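PDB 2PX7: 2-C-methyl-D-erythritol 4-phosphate cytidylyltransferase from Thermus thermophilus HB8, which probably catalyses the transfer of a cytidylyl group from CTP to 2-C-methyl-D-erythritol 4-phosphate in the non-mevalonate pathway of isoprenoid biosynthesis. Local coordinates for residues 131-145 with 161-174. Sequence-based numbering, arbitrary orientation.
Sequences AQRSGAAVPVLPVPD and REAFRLVQTPQGFF
Strand 136-142 pairs with 165-174 in two separate antiparallel runs, Ala-137 with Gly-172 and Leu-141 with Leu-166, with the register shifted by two residues between them. Both are inner, neighbouring strands of the mixed sheet of this cytidylyltransferase. Leu-141 to Asp-145 and Arg-161 to Val-167 form an arm, where Arg-165 to Val-167 pair with a strand of the second subunit. At the shift, Gln-168 N donates a hydrogen bond to Pro-139 O (2.8 Å); the Thr-169 to Pro-170 peptide is cis. Val-138 CG1, anti to its own N (chi1 171°), meets Val-167 CG1 tightly at 3.5 Å. Val-138 also lies alongside Gln-171, whose NE2 donates to Gln-168 O and Asp-194 and whose OE1 accepts from Ala-196 N. Leu-141 CD1 meets Gln-168 NE2 at 3.6 Å; Gln-168 OE1 accepts from Glu-212 N. In the arm, Arg-161, predicted to position the substrate MEP, extends past Val-143. Its NH1 gives Val-143 O a 2.9 Å bond nearly along the C=O axis. A water accepts from Val-143 N and donates to Arg-161 O. Replacing Arg-161 by an alanine would probably leave Val-143 O without this donor and the predicted MEP site without a positioning group. At the other end, one face of the Phe-174 ring covers Gly-135 CA, while Gln-132 O lies at the ring edge, 3.5 Å from CE1 of Phe-174.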
ATOM      1  N   ALA A 131      12.151 -10.385  17.470  1.00 30.48           N
ATOM      2  CA  ALA A 131      13.554 -10.657  17.102  1.00 30.69           C
ATOM      3  C   ALA A 131      14.337 -11.242  18.294  1.00 31.08           C
ATOM      4  O   ALA A 131      15.157 -12.142  18.110  1.00 30.51           O
ATOM      5  CB  ALA A 131      14.238  -9.403  16.569  1.00 30.07           C
ATOM      6  N   GLN A 132      14.054 -10.744  19.503  1.00 31.76           N
ATOM      7  CA  GLN A 132      14.683 -11.244  20.748  1.00 32.60           C
ATOM      8  C   GLN A 132      14.453 -12.731  20.973  1.00 32.42           C
ATOM      9  O   GLN A 132      15.321 -13.427  21.502  1.00 32.40           O
ATOM     10  CB  GLN A 132      14.180 -10.463  21.975  1.00 32.53           C
ATOM     11  CG  GLN A 132      14.696  -9.032  22.046  1.00 33.41           C
ATOM     12  CD  GLN A 132      13.947  -8.143  23.049  1.00 35.36           C
ATOM     13  OE1 GLN A 132      12.796  -8.410  23.416  1.00 40.13           O
ATOM     14  NE2 GLN A 132      14.597  -7.060  23.467  1.00 35.70           N
ATOM     15  N   ARG A 133      13.281 -13.210  20.567  1.00 32.29           N
ATOM     16  CA  ARG A 133      12.898 -14.597  20.783  1.00 33.21           C
ATOM     17  C   ARG A 133      13.309 -15.464  19.608  1.00 31.87           C
ATOM     18  O   ARG A 133      13.819 -16.572  19.787  1.00 32.37           O
ATOM     19  CB  ARG A 133      11.372 -14.704  20.969  1.00 32.98           C
ATOM     20  CG  ARG A 133      10.835 -14.163  22.312  1.00 35.65           C
ATOM     21  CD  ARG A 133       9.275 -14.087  22.352  1.00 37.19           C
ATOM     22  NE  ARG A 133       8.636 -14.734  21.207  1.00 43.36           N
ATOM     23  CZ  ARG A 133       7.837 -14.122  20.333  1.00 46.82           C
ATOM     24  NH1 ARG A 133       7.530 -12.835  20.469  1.00 48.40           N
ATOM     25  NH2 ARG A 133       7.330 -14.806  19.314  1.00 48.86           N
ATOM     26  N   SER A 134      13.083 -14.952  18.404  1.00 30.37           N
ATOM     27  CA  SER A 134      13.150 -15.772  17.202  1.00 30.10           C
ATOM     28  C   SER A 134      14.459 -15.606  16.431  1.00 28.89           C
ATOM     29  O   SER A 134      14.801 -16.456  15.610  1.00 28.88           O
ATOM     30  CB  SER A 134      11.975 -15.460  16.278  1.00 29.63           C
ATOM     31  OG  SER A 134      12.213 -14.229  15.598  1.00 32.07           O
ATOM     32  N   GLY A 135      15.167 -14.512  16.678  1.00 28.11           N
ATOM     33  CA  GLY A 135      16.403 -14.242  15.968  1.00 27.07           C
ATOM     34  C   GLY A 135      16.257 -13.610  14.606  1.00 26.75           C
ATOM     35  O   GLY A 135      17.233 -13.166  14.041  1.00 26.50           O
ATOM     36  N   ALA A 136      15.043 -13.589  14.063  1.00 26.72           N
ATOM     37  CA  ALA A 136      14.782 -12.979  12.752  1.00 26.55           C
ATOM     38  C   ALA A 136      13.300 -12.670  12.687  1.00 26.33           C
ATOM     39  O   ALA A 136      12.506 -13.588  12.759  1.00 26.32           O
ATOM     40  CB  ALA A 136      15.175 -13.934  11.601  1.00 25.33           C
ATOM     41  N   ALA A 137      12.940 -11.391  12.549  1.00 26.19           N
ATOM     42  CA  ALA A 137      11.532 -10.978  12.517  1.00 26.39           C
ATOM     43  C   ALA A 137      11.304  -9.772  11.612  1.00 26.89           C
ATOM     44  O   ALA A 137      12.048  -8.779  11.655  1.00 26.81           O
ATOM     45  CB  ALA A 137      11.028 -10.678  13.924  1.00 25.98           C
ATOM     46  N   VAL A 138      10.252  -9.867  10.810  1.00 27.09           N
ATOM     47  CA  VAL A 138       9.926  -8.882   9.791  1.00 27.56           C
ATOM     48  C   VAL A 138       8.449  -8.417   9.901  1.00 27.63           C
ATOM     49  O   VAL A 138       7.546  -9.265  10.001  1.00 26.74           O
ATOM     50  CB  VAL A 138      10.183  -9.526   8.394  1.00 27.56           C
ATOM     51  CG1 VAL A 138       9.679  -8.664   7.288  1.00 28.45           C
ATOM     52  CG2 VAL A 138      11.682  -9.809   8.220  1.00 28.02           C
ATOM     53  N   PRO A 139       8.202  -7.082   9.849  1.00 27.81           N
ATOM     54  CA  PRO A 139       6.817  -6.603   9.742  1.00 27.93           C
ATOM     55  C   PRO A 139       6.253  -6.710   8.328  1.00 28.40           C
ATOM     56  O   PRO A 139       6.928  -6.363   7.350  1.00 28.33           O
ATOM     57  CB  PRO A 139       6.898  -5.146  10.205  1.00 27.60           C
ATOM     58  CG  PRO A 139       8.307  -4.714   9.810  1.00 27.75           C
ATOM     59  CD  PRO A 139       9.172  -5.965   9.889  1.00 27.03           C
ATOM     60  N   VAL A 140       5.014  -7.207   8.235  1.00 28.52           N
ATOM     61  CA  VAL A 140       4.325  -7.387   6.967  1.00 28.93           C
ATOM     62  C   VAL A 140       2.904  -6.805   7.025  1.00 29.36           C
ATOM     63  O   VAL A 140       2.332  -6.676   8.098  1.00 29.52           O
ATOM     64  CB  VAL A 140       4.272  -8.885   6.498  1.00 28.52           C
ATOM     65  CG1 VAL A 140       5.689  -9.485   6.326  1.00 28.03           C
ATOM     66  CG2 VAL A 140       3.389  -9.740   7.427  1.00 29.77           C
ATOM     67  N   LEU A 141       2.370  -6.412   5.866  1.00 29.93           N
ATOM     68  CA  LEU A 141       0.973  -5.992   5.752  1.00 30.41           C
ATOM     69  C   LEU A 141       0.270  -6.831   4.709  1.00 30.89           C
ATOM     70  O   LEU A 141       0.899  -7.272   3.734  1.00 29.75           O
ATOM     71  CB  LEU A 141       0.859  -4.517   5.336  1.00 30.42           C
ATOM     72  CG  LEU A 141       1.128  -3.372   6.315  1.00 30.60           C
ATOM     73  CD1 LEU A 141       0.887  -2.081   5.581  1.00 32.37           C
ATOM     74  CD2 LEU A 141       0.251  -3.424   7.545  1.00 33.09           C
ATOM     75  N   PRO A 142      -1.066  -7.016   4.863  1.00 32.21           N
ATOM     76  CA  PRO A 142      -1.752  -7.698   3.758  1.00 32.57           C
ATOM     77  C   PRO A 142      -1.730  -6.788   2.531  1.00 32.86           C
ATOM     78  O   PRO A 142      -1.636  -5.567   2.675  1.00 32.76           O
ATOM     79  CB  PRO A 142      -3.203  -7.869   4.266  1.00 33.18           C
ATOM     80  CG  PRO A 142      -3.210  -7.402   5.696  1.00 33.53           C
ATOM     81  CD  PRO A 142      -1.982  -6.598   5.943  1.00 31.96           C
ATOM     82  N   VAL A 143      -1.794  -7.379   1.345  1.00 33.40           N
ATOM     83  CA  VAL A 143      -1.962  -6.624   0.114  1.00 34.24           C
ATOM     84  C   VAL A 143      -3.417  -6.112   0.076  1.00 34.64           C
ATOM     85  O   VAL A 143      -4.340  -6.913   0.047  1.00 34.53           O
ATOM     86  CB  VAL A 143      -1.658  -7.491  -1.133  1.00 34.27           C
ATOM     87  CG1 VAL A 143      -1.988  -6.728  -2.432  1.00 34.41           C
ATOM     88  CG2 VAL A 143      -0.186  -7.948  -1.134  1.00 34.88           C
ATOM     89  N   PRO A 144      -3.615  -4.779   0.076  1.00 35.41           N
ATOM     90  CA  PRO A 144      -4.956  -4.186   0.266  1.00 36.01           C
ATOM     91  C   PRO A 144      -5.859  -4.126  -0.974  1.00 36.73           C
ATOM     92  O   PRO A 144      -7.073  -3.896  -0.838  1.00 37.89           O
ATOM     93  CB  PRO A 144      -4.629  -2.765   0.716  1.00 36.07           C
ATOM     94  CG  PRO A 144      -3.322  -2.454   0.056  1.00 36.22           C
ATOM     95  CD  PRO A 144      -2.574  -3.746  -0.100  1.00 34.88           C
ATOM     96  N   ASP A 145      -5.277  -4.322  -2.156  1.00 36.30           N
ATOM     97  CA  ASP A 145      -5.955  -4.093  -3.427  1.00 35.74           C
ATOM     98  C   ASP A 145      -5.852  -5.341  -4.268  1.00 34.91           C
ATOM     99  O   ASP A 145      -4.970  -6.168  -4.038  1.00 35.45           O
ATOM    100  CB  ASP A 145      -5.269  -2.966  -4.209  1.00 35.76           C
ATOM    101  CG  ASP A 145      -5.238  -1.642  -3.466  1.00 38.31           C
ATOM    102  OD1 ASP A 145      -6.272  -1.222  -2.897  1.00 39.78           O
ATOM    103  OD2 ASP A 145      -4.164  -0.992  -3.488  1.00 40.95           O
ATOM    104  N   ARG A 161      -4.490 -11.880  -3.825  1.00 38.48           N
ATOM    105  CA  ARG A 161      -3.823 -10.950  -2.904  1.00 39.77           C
ATOM    106  C   ARG A 161      -3.713 -11.491  -1.465  1.00 40.12           C
ATOM    107  O   ARG A 161      -2.820 -11.092  -0.698  1.00 40.16           O
ATOM    108  CB  ARG A 161      -4.482  -9.563  -2.943  1.00 39.86           C
ATOM    109  CG  ARG A 161      -5.964  -9.564  -2.576  1.00 42.80           C
ATOM    110  CD  ARG A 161      -6.456  -8.168  -2.276  1.00 45.80           C
ATOM    111  NE  ARG A 161      -7.762  -8.215  -1.635  1.00 51.30           N
ATOM    112  CZ  ARG A 161      -7.954  -8.188  -0.320  1.00 53.68           C
ATOM    113  NH1 ARG A 161      -6.920  -8.103   0.513  1.00 54.59           N
ATOM    114  NH2 ARG A 161      -9.187  -8.257   0.164  1.00 55.82           N
ATOM    115  N   GLU A 162      -4.605 -12.417  -1.122  1.00 39.97           N
ATOM    116  CA  GLU A 162      -4.638 -13.047   0.197  1.00 40.15           C
ATOM    117  C   GLU A 162      -3.416 -13.953   0.459  1.00 38.99           C
ATOM    118  O   GLU A 162      -3.065 -14.216   1.600  1.00 39.23           O
ATOM    119  CB  GLU A 162      -5.965 -13.817   0.381  1.00 41.21           C
ATOM    120  CG  GLU A 162      -6.424 -14.656  -0.852  1.00 44.46           C
ATOM    121  CD  GLU A 162      -7.259 -13.871  -1.897  1.00 47.33           C
ATOM    122  OE1 GLU A 162      -7.404 -12.639  -1.787  1.00 49.09           O
ATOM    123  OE2 GLU A 162      -7.787 -14.502  -2.838  1.00 49.28           O
ATOM    124  N   ALA A 163      -2.773 -14.401  -0.611  1.00 37.88           N
ATOM    125  CA  ALA A 163      -1.593 -15.250  -0.559  1.00 36.93           C
ATOM    126  C   ALA A 163      -0.276 -14.454  -0.408  1.00 36.26           C
ATOM    127  O   ALA A 163       0.792 -15.049  -0.266  1.00 36.24           O
ATOM    128  CB  ALA A 163      -1.531 -16.082  -1.826  1.00 36.78           C
ATOM    129  N   PHE A 164      -0.373 -13.124  -0.430  1.00 35.20           N
ATOM    130  CA  PHE A 164       0.787 -12.241  -0.528  1.00 34.05           C
ATOM    131  C   PHE A 164       0.806 -11.200   0.572  1.00 33.34           C
ATOM    132  O   PHE A 164      -0.236 -10.884   1.165  1.00 33.13           O
ATOM    133  CB  PHE A 164       0.827 -11.553  -1.895  1.00 33.96           C
ATOM    134  CG  PHE A 164       1.232 -12.463  -3.009  1.00 34.95           C
ATOM    135  CD1 PHE A 164       2.584 -12.663  -3.307  1.00 35.58           C
ATOM    136  CD2 PHE A 164       0.267 -13.143  -3.752  1.00 35.25           C
ATOM    137  CE1 PHE A 164       2.969 -13.514  -4.325  1.00 35.69           C
ATOM    138  CE2 PHE A 164       0.636 -14.000  -4.785  1.00 36.66           C
ATOM    139  CZ  PHE A 164       1.996 -14.192  -5.072  1.00 36.53           C
ATOM    140  N   ARG A 165       2.004 -10.677   0.838  1.00 31.86           N
ATOM    141  CA  ARG A 165       2.206  -9.641   1.833  1.00 31.01           C
ATOM    142  C   ARG A 165       3.108  -8.543   1.274  1.00 30.28           C
ATOM    143  O   ARG A 165       3.912  -8.779   0.366  1.00 29.98           O
ATOM    144  CB  ARG A 165       2.841 -10.225   3.107  1.00 31.14           C
ATOM    145  CG  ARG A 165       2.060 -11.316   3.812  1.00 32.28           C
ATOM    146  CD  ARG A 165       0.649 -10.872   4.244  1.00 32.84           C
ATOM    147  NE  ARG A 165      -0.015 -11.957   4.947  1.00 34.26           N
ATOM    148  CZ  ARG A 165      -0.665 -12.977   4.372  1.00 35.14           C
ATOM    149  NH1 ARG A 165      -0.810 -13.063   3.058  1.00 29.70           N
ATOM    150  NH2 ARG A 165      -1.205 -13.912   5.138  1.00 35.69           N
ATOM    151  N   LEU A 166       2.940  -7.340   1.808  1.00 29.44           N
ATOM    152  CA  LEU A 166       3.875  -6.253   1.610  1.00 28.78           C
ATOM    153  C   LEU A 166       4.852  -6.282   2.783  1.00 28.67           C
ATOM    154  O   LEU A 166       4.435  -6.277   3.949  1.00 28.79           O
ATOM    155  CB  LEU A 166       3.141  -4.902   1.545  1.00 28.53           C
ATOM    156  CG  LEU A 166       2.117  -4.776   0.413  1.00 28.04           C
ATOM    157  CD1 LEU A 166       1.375  -3.470   0.498  1.00 28.93           C
ATOM    158  CD2 LEU A 166       2.765  -4.939  -0.935  1.00 28.35           C
ATOM    159  N   VAL A 167       6.144  -6.331   2.465  1.00 27.58           N
ATOM    160  CA  VAL A 167       7.188  -6.398   3.481  1.00 25.77           C
ATOM    161  C   VAL A 167       7.652  -4.993   3.857  1.00 25.96           C
ATOM    162  O   VAL A 167       7.962  -4.171   2.974  1.00 25.49           O
ATOM    163  CB  VAL A 167       8.372  -7.279   2.986  1.00 26.15           C
ATOM    164  CG1 VAL A 167       9.441  -7.400   4.054  1.00 25.51           C
ATOM    165  CG2 VAL A 167       7.883  -8.672   2.591  1.00 22.12           C
ATOM    166  N   GLN A 168       7.705  -4.708   5.164  1.00 25.88           N
ATOM    167  CA  GLN A 168       8.173  -3.395   5.640  1.00 25.79           C
ATOM    168  C   GLN A 168       9.467  -3.540   6.436  1.00 25.56           C
ATOM    169  O   GLN A 168      10.088  -4.601   6.429  1.00 25.14           O
ATOM    170  CB  GLN A 168       7.110  -2.719   6.514  1.00 26.12           C
ATOM    171  CG  GLN A 168       5.693  -2.731   5.912  1.00 26.82           C
ATOM    172  CD  GLN A 168       4.742  -1.955   6.762  1.00 26.51           C
ATOM    173  OE1 GLN A 168       4.520  -2.288   7.922  1.00 26.30           O
ATOM    174  NE2 GLN A 168       4.198  -0.893   6.210  1.00 27.19           N
ATOM    175  N   THR A 169       9.862  -2.450   7.101  1.00 25.20           N
ATOM    176  CA  THR A 169      10.978  -2.423   8.038  1.00 25.31           C
ATOM    177  C   THR A 169      10.474  -1.633   9.265  1.00 26.25           C
ATOM    178  O   THR A 169       9.447  -0.982   9.177  1.00 27.45           O
ATOM    179  CB  THR A 169      12.286  -1.762   7.430  1.00 24.81           C
ATOM    180  OG1 THR A 169      12.117  -0.340   7.321  1.00 23.30           O
ATOM    181  CG2 THR A 169      12.639  -2.350   6.053  1.00 24.09           C
ATOM    182  N   PRO A 170      11.183  -1.678  10.411  1.00 26.41           N
ATOM    183  CA  PRO A 170      12.486  -2.316  10.664  1.00 25.98           C
ATOM    184  C   PRO A 170      12.423  -3.842  10.641  1.00 26.05           C
ATOM    185  O   PRO A 170      11.401  -4.436  11.025  1.00 25.81           O
ATOM    186  CB  PRO A 170      12.860  -1.816  12.067  1.00 26.27           C
ATOM    187  CG  PRO A 170      11.548  -1.513  12.735  1.00 26.12           C
ATOM    188  CD  PRO A 170      10.644  -1.016  11.618  1.00 26.48           C
ATOM    189  N   GLN A 171      13.513  -4.467  10.181  1.00 25.53           N
ATOM    190  CA  GLN A 171      13.691  -5.915  10.307  1.00 24.27           C
ATOM    191  C   GLN A 171      14.701  -6.215  11.418  1.00 24.75           C
ATOM    192  O   GLN A 171      15.756  -5.574  11.492  1.00 25.23           O
ATOM    193  CB  GLN A 171      14.122  -6.518   8.962  1.00 24.82           C
ATOM    194  CG  GLN A 171      13.236  -6.053   7.781  1.00 21.87           C
ATOM    195  CD  GLN A 171      13.409  -6.858   6.533  1.00 23.62           C
ATOM    196  OE1 GLN A 171      14.379  -7.627   6.374  1.00 20.84           O
ATOM    197  NE2 GLN A 171      12.433  -6.733   5.630  1.00 22.17           N
ATOM    198  N   GLY A 172      14.378  -7.181  12.281  1.00 24.45           N
ATOM    199  CA  GLY A 172      15.142  -7.431  13.502  1.00 23.73           C
ATOM    200  C   GLY A 172      15.843  -8.773  13.450  1.00 24.18           C
ATOM    201  O   GLY A 172      15.285  -9.741  12.979  1.00 23.69           O
ATOM    202  N   PHE A 173      17.081  -8.828  13.926  1.00 24.19           N
ATOM    203  CA  PHE A 173      17.867 -10.065  13.845  1.00 24.68           C
ATOM    204  C   PHE A 173      18.806 -10.146  15.027  1.00 24.90           C
ATOM    205  O   PHE A 173      19.204  -9.103  15.564  1.00 24.95           O
ATOM    206  CB  PHE A 173      18.701 -10.096  12.541  1.00 24.08           C
ATOM    207  CG  PHE A 173      17.881  -9.932  11.281  1.00 22.39           C
ATOM    208  CD1 PHE A 173      17.229 -11.020  10.713  1.00 23.69           C
ATOM    209  CD2 PHE A 173      17.775  -8.699  10.667  1.00 22.00           C
ATOM    210  CE1 PHE A 173      16.443 -10.873   9.548  1.00 21.85           C
ATOM    211  CE2 PHE A 173      17.004  -8.528   9.512  1.00 22.26           C
ATOM    212  CZ  PHE A 173      16.323  -9.626   8.959  1.00 21.55           C
ATOM    213  N   PHE A 174      19.172 -11.367  15.425  1.00 24.43           N
ATOM    214  CA  PHE A 174      20.428 -11.541  16.170  1.00 24.50           C
ATOM    215  C   PHE A 174      21.549 -11.010  15.265  1.00 24.67           C
ATOM    216  O   PHE A 174      21.635 -11.373  14.092  1.00 24.69           O
ATOM    217  CB  PHE A 174      20.695 -13.014  16.521  1.00 24.61           C
ATOM    218  CG  PHE A 174      19.634 -13.651  17.405  1.00 25.35           C
ATOM    219  CD1 PHE A 174      18.904 -12.887  18.331  1.00 27.28           C
ATOM    220  CD2 PHE A 174      19.392 -15.022  17.343  1.00 24.92           C
ATOM    221  CE1 PHE A 174      17.948 -13.485  19.154  1.00 26.06           C
ATOM    222  CE2 PHE A 174      18.415 -15.629  18.155  1.00 22.29           C
ATOM    223  CZ  PHE A 174      17.709 -14.859  19.062  1.00 24.89           C
TER
HETATM  224  O   HOH W   1      -2.878 -10.188   1.789  1.00 35.97           O